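PDB 5NTD: leucyl aminopeptidase from Trypanosoma brucei brucei, which probably removes N-terminal amino acids, leucine among them, from peptides as a metal-dependent M17 aminopeptidase. Local coordinates for residues G411-A424 and T488-F501. Sequence-based numbering, arbitrary orientation.
Sequences GRHHAGLYVNEEGA and TGAHIHVDLAYPVF. With BES (2-(3-amino-2-hydroxy-4-phenyl-butyrylamino)-4-methyl-pentanoic acid), chain B.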
ATOM      1  N   GLY G 411      15.086 -20.880   0.531  1.00 25.20           N
ATOM      2  CA  GLY G 411      14.025 -21.364   1.461  1.00 25.27           C
ATOM      3  C   GLY G 411      14.382 -21.370   2.931  1.00 25.64           C
ATOM      4  O   GLY G 411      15.421 -20.861   3.340  1.00 24.03           O
ATOM      5  N   ARG G 412      13.508 -21.974   3.716  1.00 26.09           N
ATOM      6  CA  ARG G 412      13.590 -21.866   5.179  1.00 29.34           C
ATOM      7  C   ARG G 412      14.645 -22.776   5.809  1.00 28.12           C
ATOM      8  O   ARG G 412      15.066 -22.537   6.917  1.00 27.00           O
ATOM      9  CB  ARG G 412      12.212 -22.142   5.822  1.00 32.63           C
ATOM     10  CG  ARG G 412      11.036 -21.291   5.341  1.00 36.02           C
ATOM     11  CD  ARG G 412      11.215 -19.923   5.872  1.00 40.43           C
ATOM     12  NE  ARG G 412      10.029 -19.085   5.766  1.00 47.60           N
ATOM     13  CZ  ARG G 412       9.264 -18.709   6.789  1.00 49.52           C
ATOM     14  NH1 ARG G 412       9.527 -19.090   8.042  1.00 49.82           N
ATOM     15  NH2 ARG G 412       8.211 -17.946   6.547  1.00 49.90           N
ATOM     16  N   HIS G 413      15.080 -23.798   5.077  1.00 27.65           N
ATOM     17  CA  HIS G 413      15.975 -24.831   5.623  1.00 29.22           C
ATOM     18  C   HIS G 413      17.365 -24.834   5.074  1.00 28.04           C
ATOM     19  O   HIS G 413      18.224 -25.510   5.597  1.00 28.48           O
ATOM     20  CB  HIS G 413      15.378 -26.227   5.464  1.00 31.32           C
ATOM     21  CG  HIS G 413      13.984 -26.318   5.973  1.00 35.96           C
ATOM     22  ND1 HIS G 413      12.894 -25.996   5.194  1.00 38.98           N
ATOM     23  CD2 HIS G 413      13.497 -26.626   7.195  1.00 38.71           C
ATOM     24  CE1 HIS G 413      11.794 -26.127   5.908  1.00 39.63           C
ATOM     25  NE2 HIS G 413      12.132 -26.506   7.124  1.00 40.43           N
ATOM     26  N   HIS G 414      17.562 -24.115   4.001  1.00 26.54           N
ATOM     27  CA  HIS G 414      18.854 -24.083   3.330  1.00 26.28           C
ATOM     28  C   HIS G 414      19.415 -22.668   3.292  1.00 26.67           C
ATOM     29  O   HIS G 414      18.845 -21.797   2.633  1.00 25.98           O
ATOM     30  CB  HIS G 414      18.745 -24.573   1.892  1.00 26.33           C
ATOM     31  CG  HIS G 414      18.472 -26.036   1.768  1.00 26.24           C
ATOM     32  ND1 HIS G 414      17.227 -26.584   1.982  1.00 25.63           N
ATOM     33  CD2 HIS G 414      19.285 -27.059   1.444  1.00 25.49           C
ATOM     34  CE1 HIS G 414      17.292 -27.881   1.797  1.00 25.30           C
ATOM     35  NE2 HIS G 414      18.529 -28.196   1.479  1.00 25.21           N
ATOM     36  N   ALA G 415      20.533 -22.469   3.971  1.00 25.27           N
ATOM     37  CA  ALA G 415      21.247 -21.215   3.897  1.00 25.50           C
ATOM     38  C   ALA G 415      21.830 -21.056   2.502  1.00 26.38           C
ATOM     39  O   ALA G 415      22.292 -22.011   1.880  1.00 28.10           O
ATOM     40  CB  ALA G 415      22.353 -21.163   4.923  1.00 25.60           C
ATOM     41  N   GLY G 416      21.822 -19.839   2.016  1.00 25.83           N
ATOM     42  CA  GLY G 416      22.361 -19.553   0.683  1.00 26.04           C
ATOM     43  C   GLY G 416      23.869 -19.339   0.738  1.00 25.33           C
ATOM     44  O   GLY G 416      24.354 -18.614   1.589  1.00 24.99           O
ATOM     45  N   LEU G 417      24.569 -19.934  -0.205  1.00 24.74           N
ATOM     46  CA  LEU G 417      26.015 -19.757  -0.334  1.00 25.70           C
ATOM     47  C   LEU G 417      26.442 -18.961  -1.567  1.00 25.46           C
ATOM     48  O   LEU G 417      26.166 -19.350  -2.693  1.00 25.32           O
ATOM     49  CB  LEU G 417      26.729 -21.109  -0.376  1.00 26.12           C
ATOM     50  CG  LEU G 417      26.488 -22.066   0.788  1.00 26.26           C
ATOM     51  CD1 LEU G 417      27.326 -23.326   0.590  1.00 26.27           C
ATOM     52  CD2 LEU G 417      26.806 -21.415   2.120  1.00 26.35           C
ATOM     53  N   TYR G 418      27.188 -17.893  -1.322  1.00 25.10           N
ATOM     54  CA  TYR G 418      27.834 -17.124  -2.385  1.00 24.96           C
ATOM     55  C   TYR G 418      29.341 -17.290  -2.174  1.00 25.54           C
ATOM     56  O   TYR G 418      29.884 -16.790  -1.182  1.00 26.04           O
ATOM     57  CB  TYR G 418      27.417 -15.649  -2.291  1.00 24.79           C
ATOM     58  CG  TYR G 418      28.062 -14.714  -3.277  1.00 24.76           C
ATOM     59  CD1 TYR G 418      27.509 -14.538  -4.563  1.00 24.27           C
ATOM     60  CD2 TYR G 418      29.181 -13.949  -2.926  1.00 23.33           C
ATOM     61  CE1 TYR G 418      28.095 -13.670  -5.475  1.00 24.19           C
ATOM     62  CE2 TYR G 418      29.778 -13.087  -3.844  1.00 23.49           C
ATOM     63  CZ  TYR G 418      29.224 -12.939  -5.100  1.00 24.19           C
ATOM     64  OH  TYR G 418      29.794 -12.069  -6.011  1.00 24.18           O
ATOM     65  N   VAL G 419      29.985 -17.973  -3.087  1.00 25.16           N
ATOM     66  CA  VAL G 419      31.337 -18.443  -2.879  1.00 26.75           C
ATOM     67  C   VAL G 419      32.226 -18.208  -4.100  1.00 25.99           C
ATOM     68  O   VAL G 419      31.852 -18.548  -5.213  1.00 24.46           O
ATOM     69  CB  VAL G 419      31.352 -19.946  -2.546  1.00 28.36           C
ATOM     70  CG1 VAL G 419      32.703 -20.370  -1.958  1.00 28.91           C
ATOM     71  CG2 VAL G 419      30.258 -20.280  -1.541  1.00 28.87           C
ATOM     72  N   ASN G 420      33.413 -17.675  -3.867  1.00 25.49           N
ATOM     73  CA  ASN G 420      34.320 -17.351  -4.991  1.00 28.25           C
ATOM     74  C   ASN G 420      35.104 -18.526  -5.594  1.00 28.36           C
ATOM     75  O   ASN G 420      35.717 -18.387  -6.615  1.00 28.46           O
ATOM     76  CB  ASN G 420      35.287 -16.239  -4.622  1.00 28.77           C
ATOM     77  CG  ASN G 420      36.312 -16.688  -3.638  1.00 29.09           C
ATOM     78  OD1 ASN G 420      36.157 -17.720  -2.982  1.00 31.64           O
ATOM     79  ND2 ASN G 420      37.347 -15.925  -3.504  1.00 29.29           N
ATOM     80  N   GLU G 421      35.033 -19.679  -4.969  1.00 32.20           N
ATOM     81  CA  GLU G 421      35.744 -20.911  -5.446  1.00 34.92           C
ATOM     82  C   GLU G 421      34.842 -22.125  -5.361  1.00 35.63           C
ATOM     83  O   GLU G 421      34.188 -22.308  -4.361  1.00 38.43           O
ATOM     84  CB  GLU G 421      36.966 -21.180  -4.605  1.00 37.22           C
ATOM     85  CG  GLU G 421      38.036 -20.124  -4.791  1.00 42.57           C
ATOM     86  CD  GLU G 421      39.312 -20.409  -4.028  1.00 48.55           C
ATOM     87  OE1 GLU G 421      39.380 -21.452  -3.321  1.00 52.99           O
ATOM     88  OE2 GLU G 421      40.253 -19.572  -4.154  1.00 56.18           O
ATOM     89  N   GLU G 422      34.798 -22.907  -6.417  1.00 35.26           N
ATOM     90  CA  GLU G 422      33.948 -24.113  -6.495  1.00 38.21           C
ATOM     91  C   GLU G 422      34.293 -25.101  -5.354  1.00 35.73           C
ATOM     92  O   GLU G 422      33.403 -25.671  -4.731  1.00 34.53           O
ATOM     93  CB  GLU G 422      34.066 -24.772  -7.891  1.00 42.77           C
ATOM     94  CG  GLU G 422      32.888 -25.615  -8.427  1.00 53.60           C
ATOM     95  CD  GLU G 422      32.721 -26.972  -7.750  1.00 64.36           C
ATOM     96  OE1 GLU G 422      33.569 -27.440  -6.982  1.00 80.63           O
ATOM     97  OE2 GLU G 422      31.709 -27.622  -7.965  1.00 68.48           O
ATOM     98  N   GLY G 423      35.576 -25.254  -5.052  1.00 32.52           N
ATOM     99  CA  GLY G 423      36.052 -26.231  -4.047  1.00 31.59           C
ATOM    100  C   GLY G 423      35.548 -25.953  -2.635  1.00 30.90           C
ATOM    101  O   GLY G 423      35.011 -26.834  -1.948  1.00 31.82           O
ATOM    102  N   ALA G 424      35.694 -24.710  -2.226  1.00 29.33           N
ATOM    103  CA  ALA G 424      35.201 -24.259  -0.902  1.00 29.41           C
ATOM    104  C   ALA G 424      33.667 -24.373  -0.808  1.00 29.94           C
ATOM    105  O   ALA G 424      33.107 -24.803   0.198  1.00 29.35           O
ATOM    106  CB  ALA G 424      35.616 -22.835  -0.632  1.00 28.25           C
ATOM    107  N   THR G 488      43.920 -13.552  -0.922  1.00 34.16           N
ATOM    108  CA  THR G 488      43.782 -14.250  -2.209  1.00 33.87           C
ATOM    109  C   THR G 488      43.144 -15.647  -2.077  1.00 33.04           C
ATOM    110  O   THR G 488      43.222 -16.476  -2.977  1.00 32.33           O
ATOM    111  CB  THR G 488      45.154 -14.428  -2.873  1.00 34.32           C
ATOM    112  OG1 THR G 488      45.947 -15.247  -2.019  1.00 35.21           O
ATOM    113  CG2 THR G 488      45.845 -13.082  -3.094  1.00 34.03           C
ATOM    114  N   GLY G 489      42.497 -15.888  -0.945  1.00 31.88           N
ATOM    115  CA  GLY G 489      41.941 -17.218  -0.639  1.00 29.69           C
ATOM    116  C   GLY G 489      40.483 -17.366  -0.973  1.00 31.41           C
ATOM    117  O   GLY G 489      39.908 -16.605  -1.745  1.00 33.24           O
ATOM    118  N   ALA G 490      39.854 -18.321  -0.314  1.00 31.62           N
ATOM    119  CA  ALA G 490      38.460 -18.649  -0.560  1.00 30.05           C
ATOM    120  C   ALA G 490      37.578 -17.811   0.339  1.00 30.70           C
ATOM    121  O   ALA G 490      37.830 -17.650   1.517  1.00 30.65           O
ATOM    122  CB  ALA G 490      38.204 -20.128  -0.332  1.00 29.49           C
ATOM    123  N   HIS G 491      36.511 -17.299  -0.236  1.00 30.81           N
ATOM    124  CA  HIS G 491      35.519 -16.527   0.539  1.00 30.39           C
ATOM    125  C   HIS G 491      34.139 -17.169   0.434  1.00 29.35           C
ATOM    126  O   HIS G 491      33.619 -17.349  -0.655  1.00 29.13           O
ATOM    127  CB  HIS G 491      35.437 -15.094   0.064  1.00 31.19           C
ATOM    128  CG  HIS G 491      34.338 -14.327   0.717  1.00 33.26           C
ATOM    129  ND1 HIS G 491      33.435 -13.579   0.015  1.00 32.75           N
ATOM    130  CD2 HIS G 491      33.974 -14.230   2.020  1.00 35.73           C
ATOM    131  CE1 HIS G 491      32.560 -13.052   0.853  1.00 33.84           C
ATOM    132  NE2 HIS G 491      32.857 -13.440   2.074  1.00 33.45           N
ATOM    133  N   ILE G 492      33.608 -17.543   1.582  1.00 27.10           N
ATOM    134  CA  ILE G 492      32.317 -18.179   1.682  1.00 26.46           C
ATOM    135  C   ILE G 492      31.343 -17.252   2.411  1.00 26.23           C
ATOM    136  O   ILE G 492      31.504 -16.991   3.591  1.00 26.15           O
ATOM    137  CB  ILE G 492      32.366 -19.492   2.468  1.00 26.30           C
ATOM    138  CG1 ILE G 492      33.369 -20.472   1.824  1.00 27.01           C
ATOM    139  CG2 ILE G 492      30.975 -20.137   2.504  1.00 26.28           C
ATOM    140  CD1 ILE G 492      33.687 -21.680   2.681  1.00 27.13           C
ATOM    141  N   HIS G 493      30.351 -16.763   1.671  1.00 25.62           N
ATOM    142  CA  HIS G 493      29.303 -15.941   2.240  1.00 25.13           C
ATOM    143  C   HIS G 493      28.074 -16.806   2.470  1.00 24.74           C
ATOM    144  O   HIS G 493      27.558 -17.416   1.555  1.00 25.91           O
ATOM    145  CB  HIS G 493      28.983 -14.764   1.331  1.00 25.95           C
ATOM    146  CG  HIS G 493      27.701 -14.065   1.685  1.00 26.82           C
ATOM    147  ND1 HIS G 493      27.494 -13.455   2.901  1.00 26.65           N
ATOM    148  CD2 HIS G 493      26.544 -13.934   1.002  1.00 27.34           C
ATOM    149  CE1 HIS G 493      26.271 -12.973   2.952  1.00 26.90           C
ATOM    150  NE2 HIS G 493      25.679 -13.235   1.801  1.00 27.42           N
ATOM    151  N   VAL G 494      27.652 -16.864   3.705  1.00 25.05           N
ATOM    152  CA  VAL G 494      26.501 -17.677   4.139  1.00 25.66           C
ATOM    153  C   VAL G 494      25.330 -16.771   4.565  1.00 26.15           C
ATOM    154  O   VAL G 494      25.395 -16.067   5.565  1.00 26.36           O
ATOM    155  CB  VAL G 494      26.834 -18.603   5.315  1.00 25.44           C
ATOM    156  CG1 VAL G 494      25.689 -19.563   5.604  1.00 24.97           C
ATOM    157  CG2 VAL G 494      28.086 -19.387   5.023  1.00 25.29           C
ATOM    158  N   ASP G 495      24.285 -16.779   3.755  1.00 25.77           N
ATOM    159  CA  ASP G 495      23.082 -15.994   4.027  1.00 24.81           C
ATOM    160  C   ASP G 495      22.126 -16.949   4.702  1.00 24.22           C
ATOM    161  O   ASP G 495      21.575 -17.855   4.078  1.00 26.82           O
ATOM    162  CB  ASP G 495      22.476 -15.409   2.751  1.00 24.22           C
ATOM    163  CG  ASP G 495      21.418 -14.334   3.039  1.00 24.73           C
ATOM    164  OD1 ASP G 495      20.818 -14.354   4.134  1.00 23.20           O
ATOM    165  OD2 ASP G 495      21.178 -13.487   2.147  1.00 25.13           O
ATOM    166  N   LEU G 496      21.945 -16.756   5.983  1.00 23.84           N
ATOM    167  CA  LEU G 496      21.089 -17.657   6.796  1.00 24.96           C
ATOM    168  C   LEU G 496      19.903 -16.943   7.470  1.00 23.29           C
ATOM    169  O   LEU G 496      19.471 -17.280   8.560  1.00 21.26           O
ATOM    170  CB  LEU G 496      21.915 -18.429   7.830  1.00 25.73           C
ATOM    171  CG  LEU G 496      23.079 -17.711   8.505  1.00 25.87           C
ATOM    172  CD1 LEU G 496      22.619 -16.522   9.320  1.00 26.87           C
ATOM    173  CD2 LEU G 496      23.801 -18.693   9.406  1.00 26.32           C
ATOM    174  N   ALA G 497      19.366 -15.991   6.736  1.00 23.42           N
ATOM    175  CA  ALA G 497      18.215 -15.181   7.200  1.00 24.27           C
ATOM    176  C   ALA G 497      17.112 -16.028   7.807  1.00 23.98           C
ATOM    177  O   ALA G 497      16.630 -15.765   8.887  1.00 24.54           O
ATOM    178  CB  ALA G 497      17.672 -14.305   6.073  1.00 23.84           C
ATOM    179  N   TYR G 498      16.715 -17.051   7.090  1.00 25.12           N
ATOM    180  CA  TYR G 498      15.592 -17.918   7.511  1.00 26.16           C
ATOM    181  C   TYR G 498      15.944 -19.208   8.289  1.00 26.11           C
ATOM    182  O   TYR G 498      15.224 -19.574   9.203  1.00 26.42           O
ATOM    183  CB  TYR G 498      14.673 -18.230   6.331  1.00 26.60           C
ATOM    184  CG  TYR G 498      13.877 -17.028   5.888  1.00 26.60           C
ATOM    185  CD1 TYR G 498      14.412 -16.113   4.997  1.00 26.58           C
ATOM    186  CD2 TYR G 498      12.598 -16.796   6.391  1.00 27.19           C
ATOM    187  CE1 TYR G 498      13.697 -15.003   4.604  1.00 27.23           C
ATOM    188  CE2 TYR G 498      11.872 -15.698   5.997  1.00 27.22           C
ATOM    189  CZ  TYR G 498      12.432 -14.803   5.103  1.00 27.90           C
ATOM    190  OH  TYR G 498      11.714 -13.689   4.724  1.00 30.17           O
ATOM    191  N   PRO G 499      17.054 -19.866   7.960  1.00 25.27           N
ATOM    192  CA  PRO G 499      17.338 -21.084   8.681  1.00 25.51           C
ATOM    193  C   PRO G 499      17.615 -20.944  10.183  1.00 25.34           C
ATOM    194  O   PRO G 499      17.590 -21.927  10.906  1.00 24.01           O
ATOM    195  CB  PRO G 499      18.573 -21.614   7.951  1.00 25.96           C
ATOM    196  CG  PRO G 499      18.379 -21.159   6.541  1.00 26.13           C
ATOM    197  CD  PRO G 499      17.809 -19.787   6.703  1.00 26.07           C
ATOM    198  N   VAL G 500      17.918 -19.723  10.620  1.00 25.14           N
ATOM    199  CA  VAL G 500      18.172 -19.463  12.044  1.00 24.52           C
ATOM    200  C   VAL G 500      16.944 -19.516  12.940  1.00 24.55           C
ATOM    201  O   VAL G 500      17.055 -19.417  14.151  1.00 24.19           O
ATOM    202  CB  VAL G 500      18.913 -18.152  12.310  1.00 24.72           C
ATOM    203  CG1 VAL G 500      20.262 -18.187  11.632  1.00 25.18           C
ATOM    204  CG2 VAL G 500      18.096 -16.935  11.902  1.00 24.14           C
ATOM    205  N   PHE G 501      15.772 -19.640  12.353  1.00 25.77           N
ATOM    206  CA  PHE G 501      14.529 -19.661  13.150  1.00 25.51           C
ATOM    207  C   PHE G 501      13.419 -20.490  12.501  1.00 24.33           C
ATOM    208  O   PHE G 501      13.431 -20.760  11.332  1.00 22.55           O
ATOM    209  CB  PHE G 501      14.028 -18.237  13.471  1.00 26.45           C
ATOM    210  CG  PHE G 501      13.304 -17.552  12.329  1.00 27.23           C
ATOM    211  CD1 PHE G 501      13.998 -16.904  11.332  1.00 27.37           C
ATOM    212  CD2 PHE G 501      11.910 -17.584  12.254  1.00 28.39           C
ATOM    213  CE1 PHE G 501      13.342 -16.321  10.262  1.00 27.67           C
ATOM    214  CE2 PHE G 501      11.245 -16.992  11.188  1.00 28.25           C
ATOM    215  CZ  PHE G 501      11.965 -16.347  10.197  1.00 28.11           C
TER
HETATM  216  N2  BES B 604      18.174  -8.274   8.544  1.00 35.92           N
HETATM  217  C1  BES B 604      17.455  -8.045   7.292  1.00 39.43           C
HETATM  218  C6  BES B 604      17.247  -9.334   6.458  1.00 39.14           C
HETATM  219  C7  BES B 604      16.096 -10.228   6.829  1.00 39.03           C
HETATM  220  C8  BES B 604      16.226 -11.176   7.834  1.00 40.10           C
HETATM  221  C12 BES B 604      14.896 -10.163   6.133  1.00 40.82           C
HETATM  222  C9  BES B 604      15.164 -12.011   8.168  1.00 39.64           C
HETATM  223  C11 BES B 604      13.822 -11.000   6.470  1.00 39.97           C
HETATM  224  C10 BES B 604      13.950 -11.921   7.493  1.00 39.53           C
HETATM  225  C2  BES B 604      18.262  -6.983   6.516  1.00 41.88           C
HETATM  226  O2  BES B 604      19.001  -6.053   7.366  1.00 40.28           O
HETATM  227  C3  BES B 604      17.293  -6.170   5.709  1.00 44.86           C
HETATM  228  O3  BES B 604      16.823  -5.184   6.324  1.00 44.29           O
HETATM  229  N1  BES B 604      17.131  -6.606   4.450  1.00 43.62           N
HETATM  230  C4  BES B 604      16.273  -6.015   3.466  1.00 48.69           C
HETATM  231  C13 BES B 604      17.009  -4.981   2.620  1.00 48.50           C
HETATM  232  C14 BES B 604      16.103  -4.044   1.822  1.00 49.29           C
HETATM  233  C15 BES B 604      14.916  -3.431   2.555  1.00 48.09           C
HETATM  234  C16 BES B 604      16.917  -2.886   1.299  1.00 51.66           C
HETATM  235  C5  BES B 604      15.746  -7.047   2.529  1.00 49.18           C
HETATM  236  O1  BES B 604      14.567  -6.954   2.189  1.00 54.68           O
HETATM  237  O4  BES B 604      16.486  -7.944   2.115  1.00 49.61           O
HETATM  238  O   HOH W   1      13.815 -22.279   9.293  1.00 33.53           O
HETATM  239  O   HOH W   2      12.419 -19.750   8.779  1.00 35.40           O
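Leu417 and Val494 run alongside each other on one face of an antiparallel strand pair of the M17 catalytic domain. Leu417 CD2 packs on Val494 CG2 at 3.8 Å. Val419 and Ile492 repeat this on the same face, where helix 422-435 covers them. Ala424 CB, on that helix, reaches Ile492 CD1 at 4.0 Å. Tyr418 and His493 occupy the other face. Tyr418 CB meets the edge of the His493 ring, near its plane, 3.8 Å from His493 CD2. His493 ND1 and His491 NE2 each bond a different carboxylate oxygen of Asp398, on the neighbouring strand 395-400.

At one end, Asn420 N still bonds His491 O, but the side chain replaces a main-chain acceptor. Its CG sits between backbone N and carbonyl carbon (chi1 71°), bringing the amide to strand 490-495. Asn420 OD1 accepts a nearly straight bond from His491 N (2.8 Å); this N-H lies 46° out of the carbonyl plane. ND2 donates to Gly489 O, in the amide plane.

At the other end, Tyr498 lines the bestatin pocket, its OH 3.8 Å from BES C11. The bent Arg412 chain sets one guanidinium face, off-centre, against the CD2-CE2 side of Tyr498, the planes 42° apart. Its NH2 forms a salt bridge with Asp468 of the second subunit. Arg412 CD lies 3.5 Å from Tyr498 CD2.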